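PDB 3PQA: lactaldehyde dehydrogenase from Methanocaldococcus jannaschii, which oxidises lactaldehyde to lactate with NAD as the preferred coenzyme, a step in the biosynthesis of coenzyme F420, and works as a homotetramer. Local coordinates for residues Gly85-Ile88 / Lys89-Arg92; Phe295-Lys298 / Ala299-Leu302; Ala323-Val326 / Glu327-Glu331. All blocks are in the same frame, centred on the assembly; numbering follows the deposited sequence.

Contact 1 of 3, residues Gly85-Ile88 / Lys89-Arg92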
ATOM      1  N   GLY B  85      16.720   6.745  37.020  1.00 12.54           N
ATOM      2  CA  GLY B  85      17.425   5.594  37.601  1.00 13.30           C
ATOM      3  C   GLY B  85      17.855   4.555  36.585  1.00 13.82           C
ATOM      4  O   GLY B  85      18.053   3.393  36.925  1.00 14.08           O
ATOM      5  N   LYS B  86      18.006   4.977  35.330  1.00 14.03           N
ATOM      6  CA  LYS B  86      18.263   4.050  34.232  1.00 14.45           C
ATOM      7  C   LYS B  86      19.751   3.813  34.064  1.00 14.05           C
ATOM      8  O   LYS B  86      20.500   4.756  33.847  1.00 14.19           O
ATOM      9  CB  LYS B  86      17.665   4.605  32.929  1.00 15.43           C
ATOM     10  CG  LYS B  86      17.885   3.681  31.726  1.00 16.26           C
ATOM     11  CD  LYS B  86      17.056   4.132  30.519  1.00 15.80           C
ATOM     12  CE  LYS B  86      15.578   4.004  30.824  1.00 16.37           C
ATOM     13  NZ  LYS B  86      14.745   3.871  29.597  1.00 16.03           N
ATOM     14  N   PRO B  87      20.201   2.546  34.174  1.00 14.55           N
ATOM     15  CA  PRO B  87      21.623   2.275  33.954  1.00 15.09           C
ATOM     16  C   PRO B  87      22.145   2.981  32.709  1.00 16.01           C
ATOM     17  O   PRO B  87      21.464   3.001  31.659  1.00 16.26           O
ATOM     18  CB  PRO B  87      21.657   0.759  33.805  1.00 14.66           C
ATOM     19  CG  PRO B  87      20.574   0.323  34.747  1.00 14.64           C
ATOM     20  CD  PRO B  87      19.465   1.307  34.484  1.00 14.54           C
ATOM     21  N   ILE B  88      23.321   3.592  32.851  1.00 16.27           N
ATOM     22  CA  ILE B  88      23.875   4.479  31.815  1.00 16.58           C
ATOM     23  C   ILE B  88      23.978   3.827  30.430  1.00 16.38           C
ATOM     24  O   ILE B  88      23.647   4.460  29.428  1.00 16.60           O
ATOM     25  CB  ILE B  88      25.220   5.160  32.265  1.00 17.26           C
ATOM     26  CG1 ILE B  88      25.665   6.231  31.261  1.00 17.51           C
ATOM     27  CG2 ILE B  88      26.321   4.124  32.495  1.00 17.43           C
ATOM     28  CD1 ILE B  88      24.840   7.516  31.287  1.00 17.48           C
ATOM     29  N   LYS B  89      24.379   2.555  30.379  1.00 16.77           N
ATOM     30  CA  LYS B  89      24.409   1.828  29.097  1.00 17.77           C
ATOM     31  C   LYS B  89      23.031   1.747  28.410  1.00 17.11           C
ATOM     32  O   LYS B  89      22.925   1.904  27.191  1.00 17.24           O
ATOM     33  CB  LYS B  89      25.014   0.437  29.282  1.00 21.15           C
ATOM     34  CG  LYS B  89      26.527   0.457  29.552  1.00 22.66           C
ATOM     35  CD  LYS B  89      27.130  -0.951  29.603  1.00 22.95           C
ATOM     36  CE  LYS B  89      26.519  -1.779  30.737  1.00 23.13           C
ATOM     37  NZ  LYS B  89      27.391  -2.923  31.133  1.00 23.75           N
ATOM     38  N   GLN B  90      21.985   1.511  29.200  1.00 16.71           N
ATOM     39  CA  GLN B  90      20.605   1.495  28.702  1.00 17.17           C
ATOM     40  C   GLN B  90      20.096   2.892  28.355  1.00 15.17           C
ATOM     41  O   GLN B  90      19.305   3.062  27.416  1.00 14.91           O
ATOM     42  CB  GLN B  90      19.680   0.835  29.717  1.00 20.73           C
ATOM     43  CG  GLN B  90      19.960  -0.650  29.936  1.00 23.20           C
ATOM     44  CD  GLN B  90      19.151  -1.205  31.079  1.00 21.89           C
ATOM     45  OE1 GLN B  90      17.945  -0.951  31.187  1.00 23.11           O
ATOM     46  NE2 GLN B  90      19.809  -1.969  31.953  1.00 23.23           N
ATOM     47  N   ALA B  91      20.548   3.891  29.111  1.00 14.12           N
ATOM     48  CA  ALA B  91      20.210   5.283  28.826  1.00 14.02           C
ATOM     49  C   ALA B  91      20.711   5.699  27.442  1.00 13.80           C
ATOM     50  O   ALA B  91      19.993   6.377  26.696  1.00 13.95           O
ATOM     51  CB  ALA B  91      20.760   6.195  29.901  1.00 14.16           C
ATOM     52  N   ARG B  92      21.928   5.280  27.102  1.00 14.06           N
ATOM     53  CA  ARG B  92      22.532   5.621  25.805  1.00 14.78           C
ATOM     54  C   ARG B  92      21.724   5.046  24.651  1.00 13.63           C
ATOM     55  O   ARG B  92      21.482   5.732  23.646  1.00 14.19           O
ATOM     56  CB  ARG B  92      23.994   5.149  25.711  1.00 17.23           C
ATOM     57  CG  ARG B  92      24.914   5.858  26.684  1.00 18.17           C
ATOM     58  CD  ARG B  92      26.386   5.510  26.498  1.00 18.05           C
ATOM     59  NE  ARG B  92      27.174   6.238  27.493  1.00 18.61           N
ATOM     60  CZ  ARG B  92      27.869   5.675  28.482  1.00 18.46           C
ATOM     61  NH1 ARG B  92      27.938   4.357  28.608  1.00 18.79           N
ATOM     62  NH2 ARG B  92      28.524   6.447  29.340  1.00 18.84           N
TER
HETATM   63  O   HOH W   1      16.109   0.731  29.561  1.00 24.60           O
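The carbonyl oxygen of P87 takes the amide hydrogen of A91, N to O 2.9 Å. P87 is the N-cap of helix 88-111, and this bond, followed by R92 N to I88 O at 3.0 Å, sets up its first turn. Q90 runs extended alongside P87, its NE2 3.7 Å from the proline CG, while OE1 takes a hydrogen from the backbone N of Y270. A water also donates to OE1 and has a weak link to K86 NZ. The K86 chain crosses Q90 nearly at a right angle, CG against A91 N at 3.7 Å, and its ammonium forms a salt bridge with E94 and a hydrogen bond to the carbonyl of N141, with cation-pi contacts to the rings of F142 and Y270. I88 CG1, swung anti to the backbone N (chi1 -172°), sits over one face of the R92 guanidinium, 3.5 Å from NH2. R92 itself forms salt bridges through NE with E74 of helix 73-84 and through NH2 with E310 in a loop. A leucine in its place would probably leave both carboxylates without this shared counter-charge. The helix start thus joins an apolar cover on the guanidinium to paired charges that tie it to its neighbours.

Contact 2 of 3, residues Phe295-Lys298 / Ala299-Leu302; sequences FVNK and AKVL
The backbone here runs out of helical geometry: A299 N bonds to F295 O at 3.0 Å and K300 N to V296 O at 2.8 Å, while L302 N reaches A299 O only through a weak bond. This is the last turn of helix 288-300, a helix packed against a mixed sheet in the aldehyde dehydrogenase fold. The buried side is made by F295 and A299. The F295 ring packs on I264 and S267 of helix 256-268, with F291 of its own helix beside it. A299 lays its methyl on I355 and L342 of the sheet, and V296 stands next to it, touching I355 and L341. The CG1 of V296, anti to the backbone N (chi1 168°), comes within 4.1 Å of CE of K300, whose chain runs extended past it; this is a loose apolar touch by CE alone. N297 runs alongside K300, and its OD1 stays 4.0 Å from the lysine NZ, too far for a direct bond. The K298 chain kinks after CG and heads for V260 and N261 of helix 256-268. Beyond this turn, where the backbone leaves helical angles at V301 and L302, both residues close over the carbonyl of K298: L302 CG comes to 3.9 Å from K298 O, and V301 CG2 stands 3.3 Å from the same oxygen.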
ATOM      1  N   PHE B 295      18.422 -20.193  34.581  1.00 16.36           N
ATOM      2  CA  PHE B 295      17.879 -18.839  34.668  1.00 15.89           C
ATOM      3  C   PHE B 295      18.271 -18.141  35.977  1.00 15.54           C
ATOM      4  O   PHE B 295      18.738 -17.011  35.962  1.00 16.21           O
ATOM      5  CB  PHE B 295      16.363 -18.896  34.485  1.00 16.60           C
ATOM      6  CG  PHE B 295      15.694 -17.547  34.420  1.00 17.05           C
ATOM      7  CD1 PHE B 295      15.883 -16.704  33.323  1.00 16.68           C
ATOM      8  CD2 PHE B 295      14.853 -17.143  35.444  1.00 16.71           C
ATOM      9  CE1 PHE B 295      15.243 -15.465  33.264  1.00 17.07           C
ATOM     10  CE2 PHE B 295      14.202 -15.915  35.402  1.00 17.09           C
ATOM     11  CZ  PHE B 295      14.401 -15.068  34.310  1.00 16.65           C
ATOM     12  N   VAL B 296      18.112 -18.838  37.101  1.00 15.66           N
ATOM     13  CA  VAL B 296      18.542 -18.310  38.402  1.00 16.53           C
ATOM     14  C   VAL B 296      20.052 -18.005  38.406  1.00 16.56           C
ATOM     15  O   VAL B 296      20.474 -16.934  38.844  1.00 16.39           O
ATOM     16  CB  VAL B 296      18.162 -19.282  39.548  1.00 17.34           C
ATOM     17  CG1 VAL B 296      18.844 -18.888  40.851  1.00 17.74           C
ATOM     18  CG2 VAL B 296      16.641 -19.337  39.730  1.00 17.65           C
ATOM     19  N   ASN B 297      20.854 -18.931  37.875  1.00 17.16           N
ATOM     20  CA  ASN B 297      22.315 -18.769  37.838  1.00 18.68           C
ATOM     21  C   ASN B 297      22.788 -17.531  37.082  1.00 18.53           C
ATOM     22  O   ASN B 297      23.731 -16.871  37.509  1.00 18.38           O
ATOM     23  CB  ASN B 297      23.006 -20.017  37.277  1.00 20.41           C
ATOM     24  CG  ASN B 297      23.094 -21.132  38.290  1.00 20.08           C
ATOM     25  OD1 ASN B 297      22.741 -20.951  39.457  1.00 20.72           O
ATOM     26  ND2 ASN B 297      23.563 -22.297  37.853  1.00 20.78           N
ATOM     27  N   LYS B 298      22.124 -17.224  35.968  1.00 19.55           N
ATOM     28  CA  LYS B 298      22.449 -16.047  35.174  1.00 21.32           C
ATOM     29  C   LYS B 298      21.945 -14.780  35.863  1.00 20.49           C
ATOM     30  O   LYS B 298      22.587 -13.734  35.789  1.00 20.64           O
ATOM     31  CB  LYS B 298      21.884 -16.168  33.749  1.00 24.24           C
ATOM     32  CG  LYS B 298      22.448 -17.335  32.904  1.00 25.42           C
ATOM     33  CD  LYS B 298      23.877 -17.108  32.407  1.00 25.24           C
ATOM     34  CE  LYS B 298      24.101 -17.832  31.072  1.00 25.53           C
ATOM     35  NZ  LYS B 298      25.215 -17.234  30.262  1.00 25.72           N
ATOM     36  N   ALA B 299      20.810 -14.879  36.546  1.00 19.50           N
ATOM     37  CA  ALA B 299      20.247 -13.730  37.256  1.00 19.80           C
ATOM     38  C   ALA B 299      21.071 -13.354  38.489  1.00 20.58           C
ATOM     39  O   ALA B 299      21.139 -12.179  38.860  1.00 20.33           O
ATOM     40  CB  ALA B 299      18.806 -14.002  37.652  1.00 19.58           C
ATOM     41  N   LYS B 300      21.667 -14.368  39.119  1.00 21.78           N
ATOM     42  CA  LYS B 300      22.567 -14.215  40.278  1.00 24.19           C
ATOM     43  C   LYS B 300      23.746 -13.278  40.090  1.00 23.56           C
ATOM     44  O   LYS B 300      24.189 -12.632  41.040  1.00 24.29           O
ATOM     45  CB  LYS B 300      23.162 -15.576  40.655  1.00 27.25           C
ATOM     46  CG  LYS B 300      22.359 -16.363  41.617  1.00 30.61           C
ATOM     47  CD  LYS B 300      23.164 -17.578  42.064  1.00 28.74           C
ATOM     48  CE  LYS B 300      22.346 -18.460  42.986  1.00 31.24           C
ATOM     49  NZ  LYS B 300      23.073 -19.724  43.281  1.00 29.43           N
ATOM     50  N   VAL B 301      24.282 -13.244  38.876  1.00 22.88           N
ATOM     51  CA  VAL B 301      25.530 -12.540  38.610  1.00 22.60           C
ATOM     52  C   VAL B 301      25.309 -11.122  38.074  1.00 21.80           C
ATOM     53  O   VAL B 301      26.265 -10.430  37.749  1.00 22.21           O
ATOM     54  CB  VAL B 301      26.474 -13.364  37.680  1.00 23.09           C
ATOM     55  CG1 VAL B 301      26.791 -14.719  38.309  1.00 23.95           C
ATOM     56  CG2 VAL B 301      25.874 -13.530  36.289  1.00 23.97           C
ATOM     57  N   LEU B 302      24.045 -10.699  37.993  1.00 20.55           N
ATOM     58  CA  LEU B 302      23.729  -9.329  37.581  1.00 19.39           C
ATOM     59  C   LEU B 302      24.247  -8.318  38.599  1.00 19.18           C
ATOM     60  O   LEU B 302      24.199  -8.557  39.805  1.00 18.85           O
ATOM     61  CB  LEU B 302      22.225  -9.147  37.357  1.00 19.49           C
ATOM     62  CG  LEU B 302      21.528  -9.974  36.266  1.00 19.50           C
ATOM     63  CD1 LEU B 302      20.010  -9.810  36.391  1.00 19.46           C
ATOM     64  CD2 LEU B 302      21.999  -9.603  34.849  1.00 19.50           C
TER

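Contact 3 of 3, residues Ala323-Val326 / Glu327-Glu331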
ATOM      1  N   ALA B 323       8.571   0.352  45.381  1.00 19.28           N
ATOM      2  CA  ALA B 323       9.384  -0.756  45.882  1.00 20.21           C
ATOM      3  C   ALA B 323       8.734  -1.440  47.095  1.00 20.90           C
ATOM      4  O   ALA B 323       8.752  -2.666  47.203  1.00 20.67           O
ATOM      5  CB  ALA B 323      10.780  -0.265  46.222  1.00 19.93           C
ATOM      6  N   GLU B 324       8.151  -0.639  47.987  1.00 21.63           N
ATOM      7  CA  GLU B 324       7.476  -1.150  49.184  1.00 22.70           C
ATOM      8  C   GLU B 324       6.236  -1.939  48.795  1.00 21.53           C
ATOM      9  O   GLU B 324       5.964  -2.999  49.347  1.00 21.11           O
ATOM     10  CB  GLU B 324       7.102  -0.003  50.138  1.00 24.80           C
ATOM     11  CG  GLU B 324       8.311   0.687  50.769  1.00 27.52           C
ATOM     12  CD  GLU B 324       7.963   1.955  51.557  1.00 25.82           C
ATOM     13  OE1 GLU B 324       6.942   2.613  51.249  1.00 27.63           O
ATOM     14  OE2 GLU B 324       8.737   2.295  52.480  1.00 27.68           O
ATOM     15  N   TRP B 325       5.485  -1.412  47.832  1.00 20.79           N
ATOM     16  CA  TRP B 325       4.336  -2.115  47.309  1.00 20.85           C
ATOM     17  C   TRP B 325       4.762  -3.460  46.697  1.00 19.95           C
ATOM     18  O   TRP B 325       4.136  -4.482  46.962  1.00 19.19           O
ATOM     19  CB  TRP B 325       3.592  -1.250  46.293  1.00 21.91           C
ATOM     20  CG  TRP B 325       2.455  -1.951  45.637  1.00 22.18           C
ATOM     21  CD1 TRP B 325       1.194  -2.130  46.137  1.00 22.12           C
ATOM     22  CD2 TRP B 325       2.469  -2.578  44.344  1.00 22.13           C
ATOM     23  NE1 TRP B 325       0.422  -2.827  45.233  1.00 22.22           N
ATOM     24  CE2 TRP B 325       1.180  -3.112  44.125  1.00 22.14           C
ATOM     25  CE3 TRP B 325       3.443  -2.730  43.350  1.00 22.09           C
ATOM     26  CZ2 TRP B 325       0.841  -3.801  42.947  1.00 22.14           C
ATOM     27  CZ3 TRP B 325       3.104  -3.413  42.175  1.00 22.04           C
ATOM     28  CH2 TRP B 325       1.813  -3.934  41.987  1.00 22.01           C
ATOM     29  N   VAL B 326       5.834  -3.452  45.902  1.00 19.76           N
ATOM     30  CA  VAL B 326       6.334  -4.677  45.251  1.00 20.14           C
ATOM     31  C   VAL B 326       6.711  -5.732  46.298  1.00 21.09           C
ATOM     32  O   VAL B 326       6.420  -6.916  46.133  1.00 20.82           O
ATOM     33  CB  VAL B 326       7.537  -4.392  44.317  1.00 19.95           C
ATOM     34  CG1 VAL B 326       8.156  -5.694  43.804  1.00 19.54           C
ATOM     35  CG2 VAL B 326       7.099  -3.545  43.127  1.00 19.51           C
ATOM     36  N   GLU B 327       7.357  -5.267  47.365  1.00 22.56           N
ATOM     37  CA  GLU B 327       7.727  -6.096  48.506  1.00 24.27           C
ATOM     38  C   GLU B 327       6.511  -6.818  49.081  1.00 24.44           C
ATOM     39  O   GLU B 327       6.575  -8.014  49.364  1.00 23.95           O
ATOM     40  CB  GLU B 327       8.372  -5.210  49.569  1.00 25.37           C
ATOM     41  CG  GLU B 327       8.897  -5.916  50.805  1.00 25.96           C
ATOM     42  CD  GLU B 327       9.730  -4.974  51.660  1.00 25.63           C
ATOM     43  OE1 GLU B 327       9.207  -3.928  52.114  1.00 26.05           O
ATOM     44  OE2 GLU B 327      10.919  -5.274  51.868  1.00 26.13           O
ATOM     45  N   LYS B 328       5.412  -6.082  49.239  1.00 25.52           N
ATOM     46  CA  LYS B 328       4.159  -6.623  49.764  1.00 27.24           C
ATOM     47  C   LYS B 328       3.539  -7.663  48.840  1.00 25.69           C
ATOM     48  O   LYS B 328       2.970  -8.651  49.304  1.00 24.90           O
ATOM     49  CB  LYS B 328       3.155  -5.503  50.028  1.00 29.82           C
ATOM     50  CG  LYS B 328       3.440  -4.710  51.276  1.00 30.88           C
ATOM     51  CD  LYS B 328       2.687  -3.398  51.264  1.00 30.63           C
ATOM     52  CE  LYS B 328       3.071  -2.553  52.458  1.00 31.09           C
ATOM     53  NZ  LYS B 328       2.692  -1.138  52.244  1.00 30.91           N
ATOM     54  N   VAL B 329       3.643  -7.426  47.533  1.00 23.69           N
ATOM     55  CA  VAL B 329       3.113  -8.347  46.541  1.00 22.31           C
ATOM     56  C   VAL B 329       3.922  -9.643  46.560  1.00 21.18           C
ATOM     57  O   VAL B 329       3.359 -10.737  46.489  1.00 21.03           O
ATOM     58  CB  VAL B 329       3.110  -7.716  45.123  1.00 21.39           C
ATOM     59  CG1 VAL B 329       2.631  -8.711  44.092  1.00 20.63           C
ATOM     60  CG2 VAL B 329       2.221  -6.467  45.094  1.00 20.53           C
ATOM     61  N   VAL B 330       5.239  -9.527  46.667  1.00 21.05           N
ATOM     62  CA  VAL B 330       6.084 -10.720  46.773  1.00 21.68           C
ATOM     63  C   VAL B 330       5.719 -11.526  48.033  1.00 22.42           C
ATOM     64  O   VAL B 330       5.523 -12.736  47.963  1.00 21.36           O
ATOM     65  CB  VAL B 330       7.594 -10.377  46.693  1.00 21.69           C
ATOM     66  CG1 VAL B 330       8.459 -11.615  46.933  1.00 22.03           C
ATOM     67  CG2 VAL B 330       7.916  -9.775  45.332  1.00 22.01           C
ATOM     68  N   GLU B 331       5.579 -10.835  49.161  1.00 23.22           N
ATOM     69  CA  GLU B 331       5.131 -11.465  50.409  1.00 24.50           C
ATOM     70  C   GLU B 331       3.819 -12.233  50.244  1.00 23.61           C
ATOM     71  O   GLU B 331       3.706 -13.374  50.692  1.00 23.35           O
ATOM     72  CB  GLU B 331       4.989 -10.416  51.511  1.00 27.00           C
ATOM     73  CG  GLU B 331       6.314  -9.983  52.102  1.00 28.15           C
ATOM     74  CD  GLU B 331       6.164  -8.925  53.184  1.00 27.81           C
ATOM     75  OE1 GLU B 331       5.079  -8.841  53.817  1.00 28.35           O
ATOM     76  OE2 GLU B 331       7.147  -8.189  53.415  1.00 28.42           O
TER
HETATM   77  O   HOH W   2       6.614  -3.454  51.972  1.00 35.68           O
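A323 opens four consecutive i to i+4 bonds of helix 320-335, its carbonyl oxygen taking the amide of E327 at 3.0 Å. This is a regular alpha-helical stretch in the aldehyde dehydrogenase fold, with V326 and V330 packed on strand 373-379 and charged chains on another flank. E324 follows, and its carbonyl oxygen serves two donors, K328 N at 3.1 Å and a water at 2.7 Å. That water also donates to OE1 of E327, tying this side chain back to the preceding turn, while the same OE1 forms a salt bridge with NE of R346. The aliphatic part of K328 runs past the E324 carbonyl as well, CG coming close to that oxygen. W325 is next: with CG anti to the backbone N (chi1 176°), its indole lies over the following turn, where V329 meets it in a CH-pi contact. V329 CG2 lies 3.8 Å from the centroid of the six-membered ring of W325, 16° off the ring normal, and its closest approach is 3.6 Å to CE2. The ring of H322 meets the same indole at a shallow angle. V326, last of the four, is buried, and its carbonyl oxygen accepts V330 N at 2.9 Å. One turn apart, the two valines also come near each other through their methyls, V326 CG1 lying 4.4 Å from V330 CG2.

All three contacts lie within single stretches of chain, met in series along the sequence, and none touches another. Contact 1 lies nearest the middle of the chain, its centre about 16 Å from the chain centre, and the K86 side chain is about 11 Å from that of C275, the probable catalytic cysteine. Contact 3 lies nearer the probable NAD site: the W325 side chain is about 9 Å from that of K224, probably part of it. Contact 2 lies away from both. Its helix, 288-300, is followed in the chain by helix 320-335 of contact 3, and the centres of contacts 2 and 3 are about 21 Å apart; contacts 1 and 3 are separated by about 24 Å between centres.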